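Local coordinates for GTP-binding protein (Thermus thermophilus, PDB 2DBY) that binds GDP in a P-loop GTPase domain and is probably a ribosome-associated ATPase that attaches to the 50S subunit, at residues 30-33 against 34-37; 219-222 against 223-226; 242-245 against 246-250; 274-277 against 278-282. All blocks are in the same frame, centred on the assembly; numbering follows the deposited sequence.

In the fold
Contacts 1 and 2 lie at the surface, on opposite sides of the chain's centre with their own centres about 37 Å apart, while contacts 3 and 4 are partly buried. Contact 4 is the most central, its centre about 4 Å from the centre of the chain. No two contacts share a helix, and none touches another; contacts 3 and 4 leave about 8 Å between nearest atoms. Chemistry follows place. A loop in contact 1 turns through 3-10 bonds and a threonine hydroxyl; contacts 2 and 3 both start helices with side-chain N-caps, but only the second of these caps also holds GDP. Contact 4 runs to the C-terminal end of helix 270-281, with apolar residues against strands and two arginines on another side.

Contact 1: residues 30-33 against 34-37; sequences NYPF and ATID. With FMT (formic acid), chain E.
Thr35 closes on Pro32 with two hydrogen bonds to a single acceptor. Its hydroxyl OG1 donates to Pro32 O at 2.8 Å, approaching nearly along the C=O axis, and its backbone N reaches the same oxygen at 3.0 Å from above the carbonyl plane. The torsion explains the double grip: OG1 sits between the backbone N and the carbonyl carbon (chi1 62°), which turns it back over the start of the turn, while CG2 meets Pro32 CD at 3.7 Å. The hydroxyl also lies 3.6 Å from Tyr31 CB. One residue on, Ile36 N bonds to Phe33 O at 3.1 Å, so the backbone continues in 3-10 fashion. The side chains of Phe33 and Ile36 run side by side, and Ile36 CD1 rests over one face of the Phe33 ring, 3.6 Å from its centroid, as a CH-pi contact. A valine in place of Thr35 would remove the hydroxyl and would probably leave Pro32 O with the backbone N-H alone and the turn less firmly closed. Further out, Tyr31 OH bonds to Asn25 O at the end of helix 14-25, and Pro32 and Thr35 both pack on Val42 of strand 40-44. By its place between that helix and strand, this 3-10 turn probably corresponds to the switch I (G2) loop of P-loop GTPases.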
loop_
_atom_site.group_PDB
_atom_site.type_symbol
_atom_site.label_atom_id
_atom_site.label_comp_id
_atom_site.label_asym_id
_atom_site.label_seq_id
_atom_site.Cartn_x
_atom_site.Cartn_y
_atom_site.Cartn_z
ATOM N N ASN A 30 -10.911 13.415 0.376
ATOM C CA ASN A 30 -11.976 12.458 0.076
ATOM C C ASN A 30 -11.758 11.250 0.953
ATOM O O ASN A 30 -10.629 10.762 1.080
ATOM C CB ASN A 30 -11.923 12.022 -1.383
ATOM C CG ASN A 30 -12.181 13.165 -2.333
ATOM O OD1 ASN A 30 -11.250 13.754 -2.905
ATOM N ND2 ASN A 30 -13.448 13.507 -2.492
ATOM N N TYR A 31 -12.840 10.764 1.544
ATOM C CA TYR A 31 -12.752 9.629 2.432
ATOM C C TYR A 31 -13.387 8.365 1.915
ATOM O O TYR A 31 -14.548 8.370 1.505
ATOM C CB TYR A 31 -13.420 9.940 3.765
ATOM C CG TYR A 31 -12.743 11.027 4.570
ATOM C CD1 TYR A 31 -13.209 12.349 4.542
ATOM C CD2 TYR A 31 -11.625 10.731 5.343
ATOM C CE1 TYR A 31 -12.560 13.359 5.289
ATOM C CE2 TYR A 31 -10.970 11.721 6.072
ATOM C CZ TYR A 31 -11.438 13.019 6.047
ATOM O OH TYR A 31 -10.784 13.948 6.819
ATOM N N PRO A 32 -12.634 7.257 1.946
ATOM C CA PRO A 32 -13.141 5.953 1.502
ATOM C C PRO A 32 -14.194 5.628 2.568
ATOM O O PRO A 32 -14.015 5.957 3.756
ATOM C CB PRO A 32 -11.921 5.037 1.633
ATOM C CG PRO A 32 -10.736 5.985 1.505
ATOM C CD PRO A 32 -11.208 7.178 2.317
ATOM N N PHE A 33 -15.283 4.973 2.174
ATOM C CA PHE A 33 -16.343 4.662 3.134
ATOM C C PHE A 33 -15.831 3.862 4.332
ATOM O O PHE A 33 -16.325 4.016 5.446
ATOM C CB PHE A 33 -17.460 3.876 2.439
ATOM C CG PHE A 33 -18.754 3.860 3.208
ATOM C CD1 PHE A 33 -19.344 2.661 3.583
ATOM C CD2 PHE A 33 -19.403 5.054 3.516
ATOM C CE1 PHE A 33 -20.571 2.650 4.254
ATOM C CE2 PHE A 33 -20.631 5.049 4.188
ATOM C CZ PHE A 33 -21.210 3.852 4.552
ATOM N N ALA A 34 -14.845 3.001 4.105
ATOM C CA ALA A 34 -14.293 2.199 5.195
ATOM C C ALA A 34 -13.790 3.022 6.369
ATOM O O ALA A 34 -13.667 2.484 7.461
ATOM C CB ALA A 34 -13.150 1.318 4.681
ATOM N N THR A 35 -13.493 4.309 6.160
ATOM C CA THR A 35 -12.970 5.113 7.254
ATOM C C THR A 35 -14.000 5.433 8.345
ATOM O O THR A 35 -13.684 6.079 9.335
ATOM C CB THR A 35 -12.291 6.437 6.766
ATOM O OG1 THR A 35 -13.255 7.262 6.102
ATOM C CG2 THR A 35 -11.114 6.133 5.827
ATOM N N ILE A 36 -15.243 4.991 8.176
ATOM C CA ILE A 36 -16.197 5.225 9.258
ATOM C C ILE A 36 -15.649 4.547 10.522
ATOM O O ILE A 36 -15.863 5.016 11.639
ATOM C CB ILE A 36 -17.572 4.597 8.945
ATOM C CG1 ILE A 36 -18.200 5.310 7.761
ATOM C CG2 ILE A 36 -18.488 4.706 10.156
ATOM C CD1 ILE A 36 -19.570 4.758 7.360
ATOM N N ASP A 37 -14.934 3.433 10.326
ATOM C CA ASP A 37 -14.360 2.667 11.431
ATOM C C ASP A 37 -13.297 3.513 12.127
ATOM O O ASP A 37 -12.462 4.131 11.463
ATOM C CB ASP A 37 -13.767 1.361 10.872
ATOM C CG ASP A 37 -13.227 0.430 11.951
ATOM O OD1 ASP A 37 -13.265 -0.796 11.719
ATOM O OD2 ASP A 37 -12.746 0.889 13.005
HETATM C C FMT E . -6.583 12.826 0.216
HETATM O O1 FMT E . -7.663 12.290 0.167
HETATM O O2 FMT E . -6.494 14.110 0.557
#

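Contact 2: residues 219-222 against 223-226; sequences RGNP and QVEA
Asn221 caps the helix that carries Gln223 and Val224, a side-chain N-cap at the start of helix 222-234. This helix is the connection of a beta-alpha-beta crossover between the parallel strands 204-209 and 237-241. The cap depends on the asparagine rotamer: CG stands anti to the backbone N (chi1 176°), and the amide then folds forward over the first turn. OD1 accepts from Val224 N at 3.0 Å, the N-H lying above the carbonyl plane; a second bond, from Gln223 N at 2.9 Å, is bent to 120° and weak. Backbone bonds take over from there, with Glu225 N donating to Asn221 O and Ala226 N to Pro222 O. Pro222, first residue of the helix, lacks an N-H, and none is called for at that position.

The same amide has an apolar contact. Val224 crosses Asn221 at about a right angle, and its CG2, beside its own backbone N, lies 3.6 Å from Asn221 CG. The other end of the amide is fixed too: ND2 bonds to Asp214 OD2 and Cys109 O, which identifies the nitrogen side and ties the cap to Asp214 of its own loop and to Cys109, just after strand 102-108. In Glu225 the first torsion sets CG 3.6 Å from Asn221 O, and the bend at chi2 (-58°) then turns the carboxylate toward Gly220. The two meet through one water, which donates to Glu225 OE2 at 2.6 Å and accepts from Gly220 N at 2.7 Å.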
loop_
_atom_site.group_PDB
_atom_site.type_symbol
_atom_site.label_atom_id
_atom_site.label_comp_id
_atom_site.label_asym_id
_atom_site.label_seq_id
_atom_site.Cartn_x
_atom_site.Cartn_y
_atom_site.Cartn_z
ATOM N N ARG A 219 21.201 4.266 10.484
ATOM C CA ARG A 219 22.573 3.845 10.212
ATOM C C ARG A 219 23.352 3.558 11.497
ATOM O O ARG A 219 23.378 4.364 12.426
ATOM C CB ARG A 219 23.292 4.919 9.388
ATOM C CG ARG A 219 24.725 4.572 9.027
ATOM C CD ARG A 219 25.386 5.683 8.224
ATOM N NE ARG A 219 26.785 5.380 7.947
ATOM C CZ ARG A 219 27.589 6.152 7.220
ATOM N NH1 ARG A 219 27.127 7.282 6.694
ATOM N NH2 ARG A 219 28.852 5.795 7.019
ATOM N N GLY A 220 23.949 2.373 11.569
ATOM C CA GLY A 220 24.728 2.033 12.737
ATOM C C GLY A 220 23.919 1.598 13.938
ATOM O O GLY A 220 24.491 1.310 14.994
ATOM N N ASN A 221 22.595 1.566 13.800
ATOM C CA ASN A 221 21.733 1.127 14.896
ATOM C C ASN A 221 21.631 -0.376 14.693
ATOM O O ASN A 221 21.049 -0.827 13.708
ATOM C CB ASN A 221 20.357 1.790 14.777
ATOM C CG ASN A 221 19.385 1.315 15.832
ATOM O OD1 ASN A 221 19.189 0.118 16.021
ATOM N ND2 ASN A 221 18.729 2.258 16.505
ATOM N N PRO A 222 22.237 -1.174 15.595
ATOM C CA PRO A 222 22.190 -2.634 15.454
ATOM C C PRO A 222 20.805 -3.248 15.352
ATOM O O PRO A 222 20.624 -4.246 14.660
ATOM C CB PRO A 222 22.967 -3.133 16.675
ATOM C CG PRO A 222 22.725 -2.028 17.695
ATOM C CD PRO A 222 22.893 -0.790 16.858
ATOM N N GLN A 223 19.825 -2.666 16.043
ATOM C CA GLN A 223 18.486 -3.219 15.985
ATOM C C GLN A 223 17.874 -3.019 14.591
ATOM O O GLN A 223 17.223 -3.929 14.061
ATOM C CB GLN A 223 17.614 -2.599 17.077
ATOM C CG GLN A 223 18.046 -3.045 18.472
ATOM C CD GLN A 223 17.122 -2.534 19.565
ATOM O OE1 GLN A 223 16.935 -1.330 19.725
ATOM N NE2 GLN A 223 16.545 -3.455 20.326
ATOM N N VAL A 224 18.077 -1.840 14.000
ATOM C CA VAL A 224 17.569 -1.567 12.647
ATOM C C VAL A 224 18.316 -2.478 11.661
ATOM O O VAL A 224 17.729 -3.034 10.746
ATOM C CB VAL A 224 17.780 -0.096 12.236
ATOM C CG1 VAL A 224 17.369 0.126 10.764
ATOM C CG2 VAL A 224 16.962 0.797 13.156
ATOM N N GLU A 225 19.620 -2.626 11.857
ATOM C CA GLU A 225 20.376 -3.517 10.971
ATOM C C GLU A 225 19.852 -4.962 11.048
ATOM O O GLU A 225 19.765 -5.645 10.025
ATOM C CB GLU A 225 21.862 -3.459 11.328
ATOM C CG GLU A 225 22.517 -2.213 10.780
ATOM C CD GLU A 225 22.365 -2.135 9.265
ATOM O OE1 GLU A 225 22.359 -3.204 8.613
ATOM O OE2 GLU A 225 22.263 -1.024 8.722
ATOM N N ALA A 226 19.508 -5.427 12.246
ATOM C CA ALA A 226 18.981 -6.796 12.402
ATOM C C ALA A 226 17.640 -6.887 11.692
ATOM O O ALA A 226 17.336 -7.895 11.053
ATOM C CB ALA A 226 18.805 -7.161 13.870
HETATM O O HOH W 1 24.149 0.653 9.500
#

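Contact 3: residues 242-245 against 246-250; sequences SARL and EAELA. With GDP (guanosine-5'-diphosphate), chain B.
Arg244 and Glu248, one turn apart on helix 243-250, are joined by a salt bridge made by the arginine of the Ser-Ala-Arg sequence, which serves here as the G5 motif of the GTPase fold. Arginine NE donates to Glu248 OE2 at 3.1 Å on the syn side of the carboxylate but tilted out of its plane. The two side chains pass at a slant, with guanidinium and carboxylate planes 83° apart, so one N-H is engaged and not a paired fork. The extended arginine, its CG opposite the backbone N (chi1 -180°), passes along the guanine, CB 3.4 Å from GDP C6, before NE meets Glu248.

Ser242 is the N-cap. OG accepts from Leu245 N at 3.2 Å and donates to GDP O6 at 3.0 Å, while Arg244 N adds a nearly straight bond (169°) to the same oxygen. With alanine in its place OG is gone, and Leu245 N is likely to lose its cap and guanine O6 one of its donors. Behind these residues, Ala243 N bonds to Asn209 OD1, and Ala243 packs on Thr16, itself a GDP ligand.

On another side of the helix Leu245 CG lies 3.7 Å from Leu249 CD1, and Leu249 continues onto Ala257 and Leu261 of helix 254-263. Glu246, bent at chi2, has weak bonds to Gly270 N and Leu271 N; a water donates to its OE1 at 2.6 Å and accepts from Ser242 N.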
loop_
_atom_site.group_PDB
_atom_site.type_symbol
_atom_site.label_atom_id
_atom_site.label_comp_id
_atom_site.label_asym_id
_atom_site.label_seq_id
_atom_site.Cartn_x
_atom_site.Cartn_y
_atom_site.Cartn_z
ATOM N N SER A 242 10.309 7.698 13.360
ATOM C CA SER A 242 10.271 7.952 14.797
ATOM C C SER A 242 8.786 8.291 15.018
ATOM O O SER A 242 8.327 9.367 14.614
ATOM C CB SER A 242 11.111 9.176 15.191
ATOM O OG SER A 242 10.761 9.546 16.509
ATOM N N ALA A 243 8.030 7.382 15.633
ATOM C CA ALA A 243 6.605 7.605 15.877
ATOM C C ALA A 243 6.400 8.871 16.689
ATOM O O ALA A 243 5.482 9.643 16.439
ATOM C CB ALA A 243 6.004 6.407 16.644
ATOM N N ARG A 244 7.232 9.069 17.699
ATOM C CA ARG A 244 7.072 10.271 18.504
ATOM C C ARG A 244 7.242 11.533 17.665
ATOM O O ARG A 244 6.462 12.488 17.785
ATOM C CB ARG A 244 8.075 10.287 19.656
ATOM C CG ARG A 244 7.942 11.515 20.530
ATOM C CD ARG A 244 8.744 11.392 21.801
ATOM N NE ARG A 244 8.782 12.666 22.512
ATOM C CZ ARG A 244 9.430 12.863 23.654
ATOM N NH1 ARG A 244 10.094 11.858 24.215
ATOM N NH2 ARG A 244 9.424 14.064 24.226
ATOM N N LEU A 245 8.261 11.556 16.825
ATOM C CA LEU A 245 8.488 12.725 15.975
ATOM C C LEU A 245 7.305 12.932 15.036
ATOM O O LEU A 245 6.857 14.054 14.817
ATOM C CB LEU A 245 9.757 12.553 15.144
ATOM C CG LEU A 245 10.059 13.718 14.184
ATOM C CD1 LEU A 245 10.316 14.988 14.993
ATOM C CD2 LEU A 245 11.303 13.373 13.355
ATOM N N GLU A 246 6.785 11.849 14.463
ATOM C CA GLU A 246 5.658 12.008 13.559
ATOM C C GLU A 246 4.447 12.593 14.266
ATOM O O GLU A 246 3.727 13.418 13.693
ATOM C CB GLU A 246 5.270 10.662 12.920
ATOM C CG GLU A 246 6.364 10.118 12.003
ATOM C CD GLU A 246 6.777 11.118 10.934
ATOM O OE1 GLU A 246 7.988 11.396 10.804
ATOM O OE2 GLU A 246 5.885 11.630 10.226
ATOM N N ALA A 247 4.198 12.166 15.494
ATOM C CA ALA A 247 3.048 12.698 16.221
ATOM C C ALA A 247 3.238 14.192 16.472
ATOM O O ALA A 247 2.277 14.978 16.371
ATOM C CB ALA A 247 2.884 11.966 17.531
ATOM N N GLU A 248 4.466 14.587 16.803
ATOM C CA GLU A 248 4.751 16.014 17.058
ATOM C C GLU A 248 4.593 16.843 15.777
ATOM O O GLU A 248 3.957 17.892 15.779
ATOM C CB GLU A 248 6.164 16.172 17.617
ATOM C CG GLU A 248 6.314 15.531 18.999
ATOM C CD GLU A 248 7.750 15.380 19.445
ATOM O OE1 GLU A 248 8.661 15.584 18.620
ATOM O OE2 GLU A 248 7.967 15.034 20.633
ATOM N N LEU A 249 5.148 16.364 14.668
ATOM C CA LEU A 249 5.028 17.076 13.400
ATOM C C LEU A 249 3.582 17.202 12.892
ATOM O O LEU A 249 3.220 18.229 12.301
ATOM C CB LEU A 249 5.865 16.397 12.314
ATOM C CG LEU A 249 7.386 16.438 12.516
ATOM C CD1 LEU A 249 8.053 15.434 11.566
ATOM C CD2 LEU A 249 7.908 17.855 12.231
ATOM N N ALA A 250 2.774 16.173 13.117
ATOM C CA ALA A 250 1.384 16.146 12.655
ATOM C C ALA A 250 0.526 17.206 13.329
ATOM O O ALA A 250 -0.545 17.531 12.846
ATOM C CB ALA A 250 0.773 14.759 12.888
HETATM P PB GDP B . 2.042 0.710 21.850
HETATM O O1B GDP B . 1.919 -0.134 23.111
HETATM O O2B GDP B . 2.728 -0.126 20.641
HETATM O O3B GDP B . 0.882 1.639 21.500
HETATM O O3A GDP B . 3.234 1.757 22.254
HETATM P PA GDP B . 3.150 3.325 22.632
HETATM O O1A GDP B . 2.587 4.083 21.509
HETATM O O2A GDP B . 2.236 3.528 23.941
HETATM O "O5'" GDP B . 4.648 3.856 22.920
HETATM C "C5'" GDP B . 5.189 3.167 24.053
HETATM C "C4'" GDP B . 6.232 4.083 24.742
HETATM O "O4'" GDP B . 7.352 4.437 23.839
HETATM C "C3'" GDP B . 5.692 5.434 25.192
HETATM O "O3'" GDP B . 5.876 6.058 26.461
HETATM C "C2'" GDP B . 5.928 6.323 23.943
HETATM O "O2'" GDP B . 6.060 7.682 24.423
HETATM C "C1'" GDP B . 7.352 5.910 23.596
HETATM N N9 GDP B . 7.699 6.136 22.163
HETATM C C8 GDP B . 6.964 5.744 21.059
HETATM N N7 GDP B . 7.570 6.095 19.957
HETATM C C5 GDP B . 8.727 6.735 20.273
HETATM C C6 GDP B . 9.789 7.328 19.509
HETATM O O6 GDP B . 9.746 7.320 18.301
HETATM N N1 GDP B . 10.853 7.908 20.175
HETATM C C2 GDP B . 10.893 7.913 21.557
HETATM N N2 GDP B . 11.961 8.492 22.194
HETATM N N3 GDP B . 9.911 7.362 22.283
HETATM C C4 GDP B . 8.826 6.772 21.692
HETATM O O HOH W 2 9.968 9.829 11.458
#

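Contact 4: residues 274-277 against 278-282; sequences LARA and GYRAL
Gly278 N donates to Leu274 O at 2.8 Å, and the next bond, Tyr279 N to Ala275 O, has the same length. Arg280 N to Arg276 O and Ala281 N to Ala277 O complete four successive i to i+4 bonds, with N-H...O angles of 151 to 158°, as expected of an alpha helix, here helix 270-281.

Two arginines share one side of it. Arg280 bends at chi3, which lays its guanidinium back against the preceding turn: one face meets Arg276 O and Ala277 CA, the oxygen 3.4 Å from the plane, and NH2 is 3.8 Å from Ala277 CB. The oxygen at that face is not hydrogen-bonded to NH1, the angle being poor. In the modelled conformer, Arg276 runs alongside Arg280, pointing the same way; Arg276 was deposited in two conformers, so the approach of the two guanidinium groups is doubtful. Arg276 NE also has a salt bridge with Glu268, which probably offsets some of the shared positive charge.

Tyr279 leaves on another side, its first torsion (-146°) off the staggered positions, and OH bonds to Thr286 OG1 and Thr299 OG1 on the antiparallel strands 284-290 and 295-301. Its side chain also packs on Thr69 and Val71 of strand 66-75. On the side turned to the sheet the residues are apolar: Leu274 meets Phe73 and Val207, Ala277 meets Ile205, and Ala281 meets Ile205 and Ala102, placing the helix against strands 66-75, 102-108 and 204-209.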
loop_
_atom_site.group_PDB
_atom_site.type_symbol
_atom_site.label_atom_id
_atom_site.label_comp_id
_atom_site.label_asym_id
_atom_site.label_seq_id
_atom_site.Cartn_x
_atom_site.Cartn_y
_atom_site.Cartn_z
ATOM N N LEU A 274 6.097 6.213 4.892
ATOM C CA LEU A 274 5.275 5.021 5.137
ATOM C C LEU A 274 4.164 4.922 4.089
ATOM O O LEU A 274 3.856 3.854 3.590
ATOM C CB LEU A 274 4.661 5.075 6.548
ATOM C CG LEU A 274 3.777 3.888 6.940
ATOM C CD1 LEU A 274 4.562 2.575 6.899
ATOM C CD2 LEU A 274 3.245 4.150 8.360
ATOM N N ALA A 275 3.557 6.058 3.758
ATOM C CA ALA A 275 2.509 6.056 2.752
ATOM C C ALA A 275 3.062 5.570 1.403
ATOM O O ALA A 275 2.422 4.782 0.698
ATOM C CB ALA A 275 1.901 7.491 2.621
ATOM N N ARG A 276 4.259 6.036 1.051
ATOM C CA ARG A 276 4.883 5.637 -0.210
ATOM C C ARG A 276 5.262 4.155 -0.183
ATOM O O ARG A 276 5.198 3.471 -1.207
ATOM C CB ARG A 276 6.123 6.498 -0.497
ATOM C CG ARG A 276 5.802 7.935 -0.948
ATOM C CD ARG A 276 7.022 8.636 -1.582
ATOM N NE ARG A 276 8.177 8.676 -0.687
ATOM C CZ ARG A 276 9.196 7.823 -0.735
ATOM N NH1 ARG A 276 9.217 6.859 -1.648
ATOM N NH2 ARG A 276 10.183 7.915 0.144
ATOM N N ALA A 277 5.661 3.658 0.983
ATOM C CA ALA A 277 6.014 2.242 1.111
ATOM C C ALA A 277 4.721 1.427 0.996
ATOM O O ALA A 277 4.708 0.357 0.387
ATOM C CB ALA A 277 6.708 1.957 2.458
ATOM N N GLY A 278 3.635 1.957 1.559
ATOM C CA GLY A 278 2.357 1.256 1.470
ATOM C C GLY A 278 1.852 1.239 0.031
ATOM O O GLY A 278 1.298 0.254 -0.439
ATOM N N TYR A 279 2.041 2.347 -0.676
ATOM C CA TYR A 279 1.607 2.447 -2.068
ATOM C C TYR A 279 2.303 1.347 -2.864
ATOM O O TYR A 279 1.670 0.660 -3.666
ATOM C CB TYR A 279 1.997 3.817 -2.644
ATOM C CG TYR A 279 1.023 4.390 -3.664
ATOM C CD1 TYR A 279 -0.295 4.695 -3.302
ATOM C CD2 TYR A 279 1.448 4.725 -4.957
ATOM C CE1 TYR A 279 -1.157 5.330 -4.187
ATOM C CE2 TYR A 279 0.588 5.366 -5.856
ATOM C CZ TYR A 279 -0.707 5.668 -5.460
ATOM O OH TYR A 279 -1.548 6.339 -6.304
ATOM N N ARG A 280 3.607 1.175 -2.632
ATOM C CA ARG A 280 4.369 0.143 -3.331
ATOM C C ARG A 280 3.920 -1.255 -2.935
ATOM O O ARG A 280 3.789 -2.135 -3.783
ATOM C CB ARG A 280 5.878 0.271 -3.049
ATOM C CG ARG A 280 6.533 1.516 -3.679
ATOM C CD ARG A 280 8.054 1.449 -3.565
ATOM N NE ARG A 280 8.523 1.578 -2.184
ATOM C CZ ARG A 280 8.709 2.743 -1.560
ATOM N NH1 ARG A 280 8.473 3.893 -2.184
ATOM N NH2 ARG A 280 9.144 2.761 -0.320
ATOM N N ALA A 281 3.678 -1.459 -1.646
ATOM C CA ALA A 281 3.263 -2.775 -1.159
ATOM C C ALA A 281 1.940 -3.186 -1.778
ATOM O O ALA A 281 1.730 -4.369 -2.103
ATOM C CB ALA A 281 3.140 -2.760 0.377
ATOM N N LEU A 282 1.039 -2.224 -1.937
ATOM C CA LEU A 282 -0.277 -2.494 -2.507
ATOM C C LEU A 282 -0.227 -2.540 -4.046
ATOM O O LEU A 282 -1.257 -2.743 -4.698
ATOM C CB LEU A 282 -1.293 -1.436 -2.040
ATOM C CG LEU A 282 -1.589 -1.433 -0.530
ATOM C CD1 LEU A 282 -2.456 -0.226 -0.130
ATOM C CD2 LEU A 282 -2.271 -2.726 -0.159
#